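Local atomic coordinates of tail spike protein gp49 (Pseudomonas phage LKA1, PDB entry 4RU4), a protein that forms the trimeric tailspike of the phage and, as an O-specific polysaccharide lyase, probably cleaves the surface polysaccharide of Pseudomonas during virus entry. Residues D53-W57 with Y77-I83; I124-A129 with Y188-G193; T535-Y540 with S569-A573. One frame throughout, in Å; residues are numbered along the deposited sequence.

Contact 1 of 3, residues D53-W57 with Y77-I83; sequences DEIDW and YQINRGI
At the N-terminal end of the parallel beta-helix of this tailspike, the first turn of helix 55-65 lies against a corner: the chain turns at Asn80 and Arg81, between two strands that belong to different sheets. Glu54 is the N-cap residue; Asp56 CA is 5.5 Å from Tyr77 CA, and Trp57 CA 4.6 Å from Ile79 CA. Trp57 (chi1 t, chi2 84°) points into the corner. Its NE1 donates to Gly82 O at 2.9 Å near the ring plane, Arg81 CB sits over the face in a CH-pi contact 3.7 Å from the centroid of the five-membered ring, and Trp57 CB meets Ile79 CG2 at 3.7 Å. Asn80 has phi/psi -113/4; its CA-to-CB bond runs sideways, but chi1 p brings the amide up to residues 53-54: Asn80 OD1 accepts from Glu54 N at 2.9 Å, and Asn80 ND2 donates to Asp53 OD1 at 3.0 Å. Arg81 (chi1 m, chi2 and chi3 t) reaches the same carboxylate as a salt bridge, its NE and NH2 each 3.0 Å from Asp53 OD1, while Asp53 OD2 is taken by the backbone of Val49 and Ala50. Glu54 (chi1 and chi2 m) packs CB 3.1 Å from Gln78 O, but its carboxylate bonds His29 N and Ser28 OG. Asp56, chi1 m, is also shared: OD1 accepts from Val23 N and Gly24 N, tying in the N-terminal loop, whereas Asp56 OD2 accepts from Gln78 N at 2.9 Å, its N-H...O angle a nearly straight 167°.

Contact 2 of 3, residues I124-A129 with Y188-G193; sequences ISSVSA and YAAYDG
Tyr191, Gly193 and Ala129 have the most surface buried where two extended, mainly antiparallel loops pair, their end-to-end directions 147° apart. Tyr191 forms a single hydrogen-bonded antiparallel bridge with Val127, CA to CA 5.4 Å: Val127 N donates to Tyr191 O and Tyr191 N to Val127 O, both at 2.9 Å. The Tyr191 side chain (chi1 m, chi2 -77°) turns its ring edge to Val127 (chi1 p), Val127 CG1 lying 4.0 Å from Tyr191 CD2; Tyr191 OH bonds Glu169. Both loops belong to the Ig-like domain inserted in the beta-helix, one leading from strand 113-120 to strand 133-135 and the other from strand 180-183 to strand 197-202. Gly193 (phi/psi -58/-28) brings its CA within 3.2 Å of Ile124 O, and a CB there would clash with that oxygen and with Ser126 N. Gly193 N donates almost linearly to Ser126 OG (chi1 m) at 2.8 Å, and water 1 joins Ile124 N (2.9 Å) to Gly193 O (2.8 Å). At the other end, Ala129 CA makes a CA-H...O contact of 3.6 Å to Ala189 O, and Ala129 CB lies 4.4 Å from Ala190 CB. Beyond it, Tyr188 OH bonds Asp337 of its own chain and Tyr346 of the second subunit.

Contact 3 of 3, residues T535-Y540 with S569-A573; sequences TFRYIY and SASGA
Just past the antiparallel non-hydrogen-bonded pair Thr535-Gly572 (CA to CA 4.3 Å), the chain from 535 to 540 bends round the tight turn entering strand 572-578. Two backbone carbonyls of that turn serve as acceptors: Phe536 N donates to Ser571 O at 2.9 Å and Tyr540 N to Ala570 O at 3.0 Å. Water 2 donates to Ser571 O at 2.7 Å and Phe536 O at 2.8 Å. The turn is braced internally: Ser569 N donates to Gly572 O at 2.9 Å, and Ser569 OG (chi1 p) accepts from Ser571 N at 3.2 Å and Gly572 N at 3.3 Å, the first bond fitting an ST turn and the second an ST motif. Phe536 (chi1 m) turns a ring face to Gly572, whose CA is 3.5 Å from the Phe536 ring centroid, a CH-pi contact. Tyr540 OH is satisfied by Pro513 O, and Tyr538 OH by Val602 OXT of the third subunit. In this C-terminal Ig-like domain, Phe536 and Tyr540 both pack on Leu515 of strand 510-522 and Ala597 of strand 590-600.

The three contacts follow one another in series along the chain, none nesting in or crossing another. Contact 1 closes first, a short loop of 19 residues between its segments, and fastens helix 55-65 to the corner between strands 75-79 and 82-86. Contact 2 then closes a loop of 58 residues and joins two connections of the Ig-like domain that projects from the side of the beta-helix; the centres of contacts 1 and 2 lie about 47 Å apart. Much later, contact 3 closes a loop of 28 residues in the C-terminal Ig-like domain, across the chain's centre from contact 1, about 72 Å centre to centre. Contacts 2 and 3 have neighbours in other subunits of the trimer.

Contact 1 of 3, residues D53-W57 with Y77-I83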
loop_
_atom_site.group_PDB
_atom_site.type_symbol
_atom_site.label_atom_id
_atom_site.label_comp_id
_atom_site.label_asym_id
_atom_site.label_seq_id
_atom_site.Cartn_x
_atom_site.Cartn_y
_atom_site.Cartn_z
ATOM N N ASP B 53 0.764 43.447 -26.817
ATOM C CA ASP B 53 0.957 42.497 -25.696
ATOM C C ASP B 53 0.074 42.886 -24.506
ATOM O O ASP B 53 -0.154 44.068 -24.251
ATOM C CB ASP B 53 2.408 42.498 -25.190
ATOM C CG ASP B 53 3.373 41.825 -26.152
ATOM O OD1 ASP B 53 2.916 41.067 -27.034
ATOM O OD2 ASP B 53 4.588 42.072 -26.014
ATOM N N GLU B 54 -0.363 41.896 -23.740
ATOM C CA GLU B 54 -1.178 42.147 -22.558
ATOM C C GLU B 54 -0.364 42.754 -21.421
ATOM O O GLU B 54 0.745 42.303 -21.120
ATOM C CB GLU B 54 -1.816 40.828 -22.071
ATOM C CG GLU B 54 -2.862 40.246 -23.036
ATOM C CD GLU B 54 -4.188 41.001 -23.014
ATOM O OE1 GLU B 54 -4.409 41.815 -22.092
ATOM O OE2 GLU B 54 -5.018 40.774 -23.922
ATOM N N ILE B 55 -0.919 43.773 -20.781
ATOM C CA ILE B 55 -0.324 44.310 -19.570
ATOM C C ILE B 55 -0.134 43.212 -18.490
ATOM O O ILE B 55 0.904 43.174 -17.831
ATOM C CB ILE B 55 -1.166 45.506 -19.043
ATOM C CG1 ILE B 55 -0.960 46.728 -19.962
ATOM C CG2 ILE B 55 -0.824 45.825 -17.572
ATOM C CD1 ILE B 55 -2.051 47.827 -19.852
ATOM N N ASP B 56 -1.105 42.303 -18.340
ATOM C CA ASP B 56 -0.984 41.248 -17.326
ATOM C C ASP B 56 0.223 40.372 -17.608
ATOM O O ASP B 56 0.937 39.970 -16.686
ATOM C CB ASP B 56 -2.234 40.361 -17.268
ATOM C CG ASP B 56 -3.453 41.080 -16.684
ATOM O OD1 ASP B 56 -3.281 42.010 -15.865
ATOM O OD2 ASP B 56 -4.586 40.706 -17.061
ATOM N N TRP B 57 0.449 40.068 -18.884
ATOM C CA TRP B 57 1.609 39.256 -19.228
ATOM C C TRP B 57 2.907 40.016 -18.937
ATOM O O TRP B 57 3.838 39.485 -18.295
ATOM C CB TRP B 57 1.583 38.801 -20.699
ATOM C CG TRP B 57 2.957 38.243 -21.063
ATOM C CD1 TRP B 57 3.416 36.970 -20.834
ATOM C CD2 TRP B 57 4.049 38.964 -21.654
ATOM N NE1 TRP B 57 4.715 36.847 -21.266
ATOM C CE2 TRP B 57 5.131 38.060 -21.765
ATOM C CE3 TRP B 57 4.213 40.279 -22.098
ATOM C CZ2 TRP B 57 6.344 38.432 -22.295
ATOM C CZ3 TRP B 57 5.432 40.655 -22.641
ATOM C CH2 TRP B 57 6.478 39.732 -22.738
ATOM N N TYR B 77 -5.707 36.822 -14.883
ATOM C CA TYR B 77 -4.676 37.538 -15.630
ATOM C C TYR B 77 -4.604 37.073 -17.084
ATOM O O TYR B 77 -4.418 35.880 -17.357
ATOM C CB TYR B 77 -3.344 37.325 -14.922
ATOM C CG TYR B 77 -3.353 37.787 -13.478
ATOM C CD1 TYR B 77 -3.761 36.940 -12.450
ATOM C CD2 TYR B 77 -2.934 39.070 -13.143
ATOM C CE1 TYR B 77 -3.767 37.367 -11.139
ATOM C CE2 TYR B 77 -2.925 39.503 -11.836
ATOM C CZ TYR B 77 -3.348 38.648 -10.834
ATOM O OH TYR B 77 -3.353 39.076 -9.523
ATOM N N GLN B 78 -4.757 38.009 -18.015
ATOM C CA GLN B 78 -4.811 37.670 -19.428
ATOM C C GLN B 78 -3.420 37.755 -20.019
ATOM O O GLN B 78 -2.780 38.814 -19.957
ATOM C CB GLN B 78 -5.746 38.632 -20.179
ATOM C CG GLN B 78 -7.084 38.865 -19.444
ATOM C CD GLN B 78 -7.882 37.577 -19.320
ATOM O OE1 GLN B 78 -8.300 36.997 -20.332
ATOM N NE2 GLN B 78 -8.040 37.084 -18.078
ATOM N N ILE B 79 -2.951 36.651 -20.600
ATOM C CA ILE B 79 -1.611 36.639 -21.173
ATOM C C ILE B 79 -1.628 36.166 -22.623
ATOM O O ILE B 79 -2.396 35.283 -22.991
ATOM C CB ILE B 79 -0.629 35.795 -20.328
ATOM C CG1 ILE B 79 -1.036 34.312 -20.345
ATOM C CG2 ILE B 79 -0.558 36.359 -18.901
ATOM C CD1 ILE B 79 0.030 33.331 -19.831
ATOM N N ASN B 80 -0.799 36.774 -23.460
ATOM C CA ASN B 80 -0.785 36.382 -24.858
ATOM C C ASN B 80 0.540 35.716 -25.206
ATOM O O ASN B 80 0.785 35.384 -26.365
ATOM C CB ASN B 80 -0.982 37.611 -25.747
ATOM C CG ASN B 80 0.123 38.613 -25.576
ATOM O OD1 ASN B 80 0.271 39.204 -24.506
ATOM N ND2 ASN B 80 0.924 38.803 -26.621
ATOM N N ARG B 81 1.388 35.527 -24.203
ATOM C CA ARG B 81 2.690 34.870 -24.409
ATOM C C ARG B 81 2.970 34.030 -23.198
ATOM O O ARG B 81 2.444 34.303 -22.119
ATOM C CB ARG B 81 3.835 35.901 -24.492
ATOM C CG ARG B 81 3.782 36.817 -25.684
ATOM C CD ARG B 81 5.038 37.702 -25.839
ATOM N NE ARG B 81 4.724 38.694 -26.849
ATOM C CZ ARG B 81 4.847 38.485 -28.154
ATOM N NH1 ARG B 81 5.352 37.340 -28.605
ATOM N NH2 ARG B 81 4.498 39.435 -29.012
ATOM N N GLY B 82 3.861 33.051 -23.343
ATOM C CA GLY B 82 4.217 32.245 -22.203
ATOM C C GLY B 82 4.929 33.064 -21.135
ATOM O O GLY B 82 5.594 34.052 -21.431
ATOM N N ILE B 83 4.784 32.638 -19.886
ATOM C CA ILE B 83 5.584 33.165 -18.790
ATOM C C ILE B 83 6.756 32.201 -18.571
ATOM O O ILE B 83 6.555 31.054 -18.168
ATOM C CB ILE B 83 4.743 33.265 -17.506
ATOM C CG1 ILE B 83 3.487 34.117 -17.767
ATOM C CG2 ILE B 83 5.605 33.782 -16.333
ATOM C CD1 ILE B 83 2.432 34.019 -16.667
#

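Contact 2 of 3, residues I124-A129 with Y188-G193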
loop_
_atom_site.group_PDB
_atom_site.type_symbol
_atom_site.label_atom_id
_atom_site.label_comp_id
_atom_site.label_asym_id
_atom_site.label_seq_id
_atom_site.Cartn_x
_atom_site.Cartn_y
_atom_site.Cartn_z
ATOM N N ILE B 124 34.058 9.817 -18.642
ATOM C CA ILE B 124 34.331 8.853 -17.588
ATOM C C ILE B 124 34.864 7.526 -18.152
ATOM O O ILE B 124 34.641 7.222 -19.326
ATOM C CB ILE B 124 33.052 8.576 -16.744
ATOM C CG1 ILE B 124 31.948 7.938 -17.603
ATOM C CG2 ILE B 124 32.527 9.880 -16.102
ATOM C CD1 ILE B 124 30.760 7.361 -16.745
ATOM N N SER B 125 35.570 6.755 -17.310
ATOM C CA SER B 125 35.940 5.376 -17.628
ATOM C C SER B 125 34.685 4.522 -17.678
ATOM O O SER B 125 33.682 4.854 -17.050
ATOM C CB SER B 125 36.805 4.773 -16.523
ATOM O OG SER B 125 37.959 5.527 -16.321
ATOM N N SER B 126 34.762 3.400 -18.385
ATOM C CA SER B 126 33.705 2.387 -18.340
ATOM C C SER B 126 33.374 1.966 -16.908
ATOM O O SER B 126 34.255 1.882 -16.048
ATOM C CB SER B 126 34.131 1.182 -19.194
ATOM O OG SER B 126 34.300 1.613 -20.534
ATOM N N VAL B 127 32.098 1.704 -16.649
ATOM C CA VAL B 127 31.641 1.392 -15.308
ATOM C C VAL B 127 30.585 0.263 -15.369
ATOM O O VAL B 127 29.827 0.152 -16.356
ATOM C CB VAL B 127 31.112 2.674 -14.603
ATOM C CG1 VAL B 127 29.888 3.258 -15.347
ATOM C CG2 VAL B 127 30.805 2.418 -13.123
ATOM N N SER B 128 30.559 -0.578 -14.336
ATOM C CA SER B 128 29.615 -1.694 -14.274
ATOM C C SER B 128 28.284 -1.293 -13.642
ATOM O O SER B 128 28.209 -0.329 -12.876
ATOM C CB SER B 128 30.213 -2.876 -13.503
ATOM O OG SER B 128 31.364 -3.390 -14.155
ATOM N N ALA B 129 27.234 -2.047 -13.957
ATOM C CA ALA B 129 25.952 -1.836 -13.308
ATOM C C ALA B 129 26.144 -2.163 -11.835
ATOM O O ALA B 129 26.939 -3.044 -11.497
ATOM C CB ALA B 129 24.871 -2.747 -13.938
ATOM N N TYR B 188 21.867 1.705 -12.246
ATOM C CA TYR B 188 20.950 0.726 -12.828
ATOM C C TYR B 188 21.605 -0.035 -13.984
ATOM O O TYR B 188 21.229 -1.162 -14.264
ATOM C CB TYR B 188 19.708 1.409 -13.383
ATOM C CG TYR B 188 18.684 1.754 -12.319
ATOM C CD1 TYR B 188 18.747 2.964 -11.637
ATOM C CD2 TYR B 188 17.657 0.858 -12.003
ATOM C CE1 TYR B 188 17.818 3.301 -10.669
ATOM C CE2 TYR B 188 16.693 1.194 -11.038
ATOM C CZ TYR B 188 16.802 2.416 -10.372
ATOM O OH TYR B 188 15.896 2.758 -9.400
ATOM N N ALA B 189 22.570 0.581 -14.659
ATOM C CA ALA B 189 23.146 -0.014 -15.873
ATOM C C ALA B 189 24.639 0.213 -15.978
ATOM O O ALA B 189 25.214 1.070 -15.286
ATOM C CB ALA B 189 22.426 0.544 -17.164
ATOM N N ALA B 190 25.249 -0.545 -16.884
ATOM C CA ALA B 190 26.671 -0.463 -17.168
ATOM C C ALA B 190 26.843 0.480 -18.345
ATOM O O ALA B 190 25.949 0.567 -19.202
ATOM C CB ALA B 190 27.195 -1.870 -17.547
ATOM N N TYR B 191 27.980 1.174 -18.403
ATOM C CA TYR B 191 28.292 2.105 -19.496
ATOM C C TYR B 191 29.730 1.921 -19.973
ATOM O O TYR B 191 30.657 1.823 -19.149
ATOM C CB TYR B 191 28.088 3.558 -19.058
ATOM C CG TYR B 191 26.676 3.766 -18.577
ATOM C CD1 TYR B 191 25.633 3.884 -19.486
ATOM C CD2 TYR B 191 26.383 3.761 -17.217
ATOM C CE1 TYR B 191 24.329 4.027 -19.056
ATOM C CE2 TYR B 191 25.073 3.881 -16.768
ATOM C CZ TYR B 191 24.044 4.017 -17.691
ATOM O OH TYR B 191 22.736 4.134 -17.245
ATOM N N ASP B 192 29.887 1.879 -21.298
ATOM C CA ASP B 192 31.180 1.942 -21.985
ATOM C C ASP B 192 31.580 3.414 -21.987
ATOM O O ASP B 192 30.848 4.255 -22.523
ATOM C CB ASP B 192 30.998 1.446 -23.424
ATOM C CG ASP B 192 32.300 1.434 -24.238
ATOM O OD1 ASP B 192 33.272 2.135 -23.881
ATOM O OD2 ASP B 192 32.332 0.710 -25.260
ATOM N N GLY B 193 32.728 3.718 -21.380
ATOM C CA GLY B 193 33.142 5.093 -21.185
ATOM C C GLY B 193 33.244 5.833 -22.504
ATOM O O GLY B 193 33.060 7.052 -22.562
HETATM O O HOH W 1 32.483 9.304 -21.001
#

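Contact 3 of 3, residues T535-Y540 with S569-A573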
loop_
_atom_site.group_PDB
_atom_site.type_symbol
_atom_site.label_atom_id
_atom_site.label_comp_id
_atom_site.label_asym_id
_atom_site.label_seq_id
_atom_site.Cartn_x
_atom_site.Cartn_y
_atom_site.Cartn_z
ATOM N N THR B 535 -14.413 -36.705 -14.921
ATOM C CA THR B 535 -14.035 -35.612 -15.811
ATOM C C THR B 535 -13.588 -34.470 -14.902
ATOM O O THR B 535 -14.356 -34.037 -14.058
ATOM C CB THR B 535 -15.238 -35.139 -16.665
ATOM O OG1 THR B 535 -15.733 -36.219 -17.458
ATOM C CG2 THR B 535 -14.846 -33.979 -17.577
ATOM N N PHE B 536 -12.360 -33.989 -15.069
ATOM C CA PHE B 536 -11.824 -32.964 -14.174
ATOM C C PHE B 536 -12.598 -31.651 -14.307
ATOM O O PHE B 536 -12.993 -31.253 -15.420
ATOM C CB PHE B 536 -10.358 -32.677 -14.487
ATOM C CG PHE B 536 -9.454 -33.896 -14.454
ATOM C CD1 PHE B 536 -9.636 -34.909 -13.514
ATOM C CD2 PHE B 536 -8.422 -34.022 -15.380
ATOM C CE1 PHE B 536 -8.779 -36.020 -13.491
ATOM C CE2 PHE B 536 -7.583 -35.124 -15.367
ATOM C CZ PHE B 536 -7.761 -36.129 -14.424
ATOM N N ARG B 537 -12.762 -30.961 -13.177
ATOM C CA ARG B 537 -13.405 -29.657 -13.167
ATOM C C ARG B 537 -12.675 -28.685 -14.089
ATOM O O ARG B 537 -13.312 -27.855 -14.726
ATOM C CB ARG B 537 -13.427 -29.091 -11.757
ATOM C CG ARG B 537 -14.174 -27.743 -11.623
ATOM C CD ARG B 537 -14.006 -27.177 -10.175
ATOM N NE ARG B 537 -14.600 -25.838 -10.064
ATOM C CZ ARG B 537 -15.890 -25.629 -9.832
ATOM N NH1 ARG B 537 -16.713 -26.665 -9.661
ATOM N NH2 ARG B 537 -16.357 -24.395 -9.764
ATOM N N TYR B 538 -11.338 -28.771 -14.119
ATOM C CA TYR B 538 -10.515 -27.971 -15.024
ATOM C C TYR B 538 -9.733 -28.884 -15.973
ATOM O O TYR B 538 -9.311 -29.970 -15.596
ATOM C CB TYR B 538 -9.509 -27.102 -14.239
ATOM C CG TYR B 538 -10.151 -26.369 -13.077
ATOM C CD1 TYR B 538 -11.393 -25.753 -13.226
ATOM C CD2 TYR B 538 -9.539 -26.316 -11.836
ATOM C CE1 TYR B 538 -12.008 -25.104 -12.155
ATOM C CE2 TYR B 538 -10.148 -25.655 -10.745
ATOM C CZ TYR B 538 -11.378 -25.064 -10.924
ATOM O OH TYR B 538 -11.992 -24.422 -9.877
ATOM N N ILE B 539 -9.500 -28.413 -17.192
ATOM C CA ILE B 539 -8.668 -29.146 -18.126
ATOM C C ILE B 539 -7.194 -28.735 -17.954
ATOM O O ILE B 539 -6.860 -27.551 -18.016
ATOM C CB ILE B 539 -9.124 -28.876 -19.576
ATOM C CG1 ILE B 539 -10.577 -29.331 -19.764
ATOM C CG2 ILE B 539 -8.183 -29.567 -20.565
ATOM C CD1 ILE B 539 -11.267 -28.678 -20.926
ATOM N N TYR B 540 -6.321 -29.719 -17.748
ATOM C CA TYR B 540 -4.886 -29.485 -17.572
ATOM C C TYR B 540 -4.161 -29.323 -18.922
ATOM O O TYR B 540 -4.685 -29.732 -19.959
ATOM C CB TYR B 540 -4.255 -30.641 -16.766
ATOM C CG TYR B 540 -4.706 -30.693 -15.324
ATOM C CD1 TYR B 540 -4.058 -29.928 -14.347
ATOM C CD2 TYR B 540 -5.787 -31.504 -14.936
ATOM C CE1 TYR B 540 -4.469 -29.956 -13.025
ATOM C CE2 TYR B 540 -6.226 -31.538 -13.606
ATOM C CZ TYR B 540 -5.539 -30.770 -12.645
ATOM O OH TYR B 540 -5.949 -30.798 -11.325
ATOM N N SER B 569 -5.852 -38.598 -18.912
ATOM C CA SER B 569 -5.606 -37.638 -19.974
ATOM C C SER B 569 -5.649 -36.279 -19.330
ATOM O O SER B 569 -5.831 -36.175 -18.133
ATOM C CB SER B 569 -6.697 -37.720 -21.041
ATOM O OG SER B 569 -7.921 -37.283 -20.493
ATOM N N ALA B 570 -5.514 -35.233 -20.135
ATOM C CA ALA B 570 -5.583 -33.872 -19.625
ATOM C C ALA B 570 -6.961 -33.519 -19.072
ATOM O O ALA B 570 -7.083 -32.632 -18.226
ATOM C CB ALA B 570 -5.184 -32.862 -20.729
ATOM N N SER B 571 -8.003 -34.204 -19.539
ATOM C CA SER B 571 -9.341 -33.790 -19.147
ATOM C C SER B 571 -10.027 -34.721 -18.159
ATOM O O SER B 571 -11.081 -34.379 -17.619
ATOM C CB SER B 571 -10.222 -33.641 -20.389
ATOM O OG SER B 571 -10.323 -34.880 -21.052
ATOM N N GLY B 572 -9.481 -35.913 -17.958
ATOM C CA GLY B 572 -10.105 -36.834 -17.017
ATOM C C GLY B 572 -9.341 -38.126 -16.832
ATOM O O GLY B 572 -8.193 -38.254 -17.283
ATOM N N ALA B 573 -9.972 -39.076 -16.150
ATOM C CA ALA B 573 -9.355 -40.371 -15.876
ATOM C C ALA B 573 -10.445 -41.410 -15.641
ATOM O O ALA B 573 -11.557 -41.074 -15.204
ATOM C CB ALA B 573 -8.450 -40.290 -14.646
HETATM O O HOH W 2 -11.936 -31.836 -17.908
#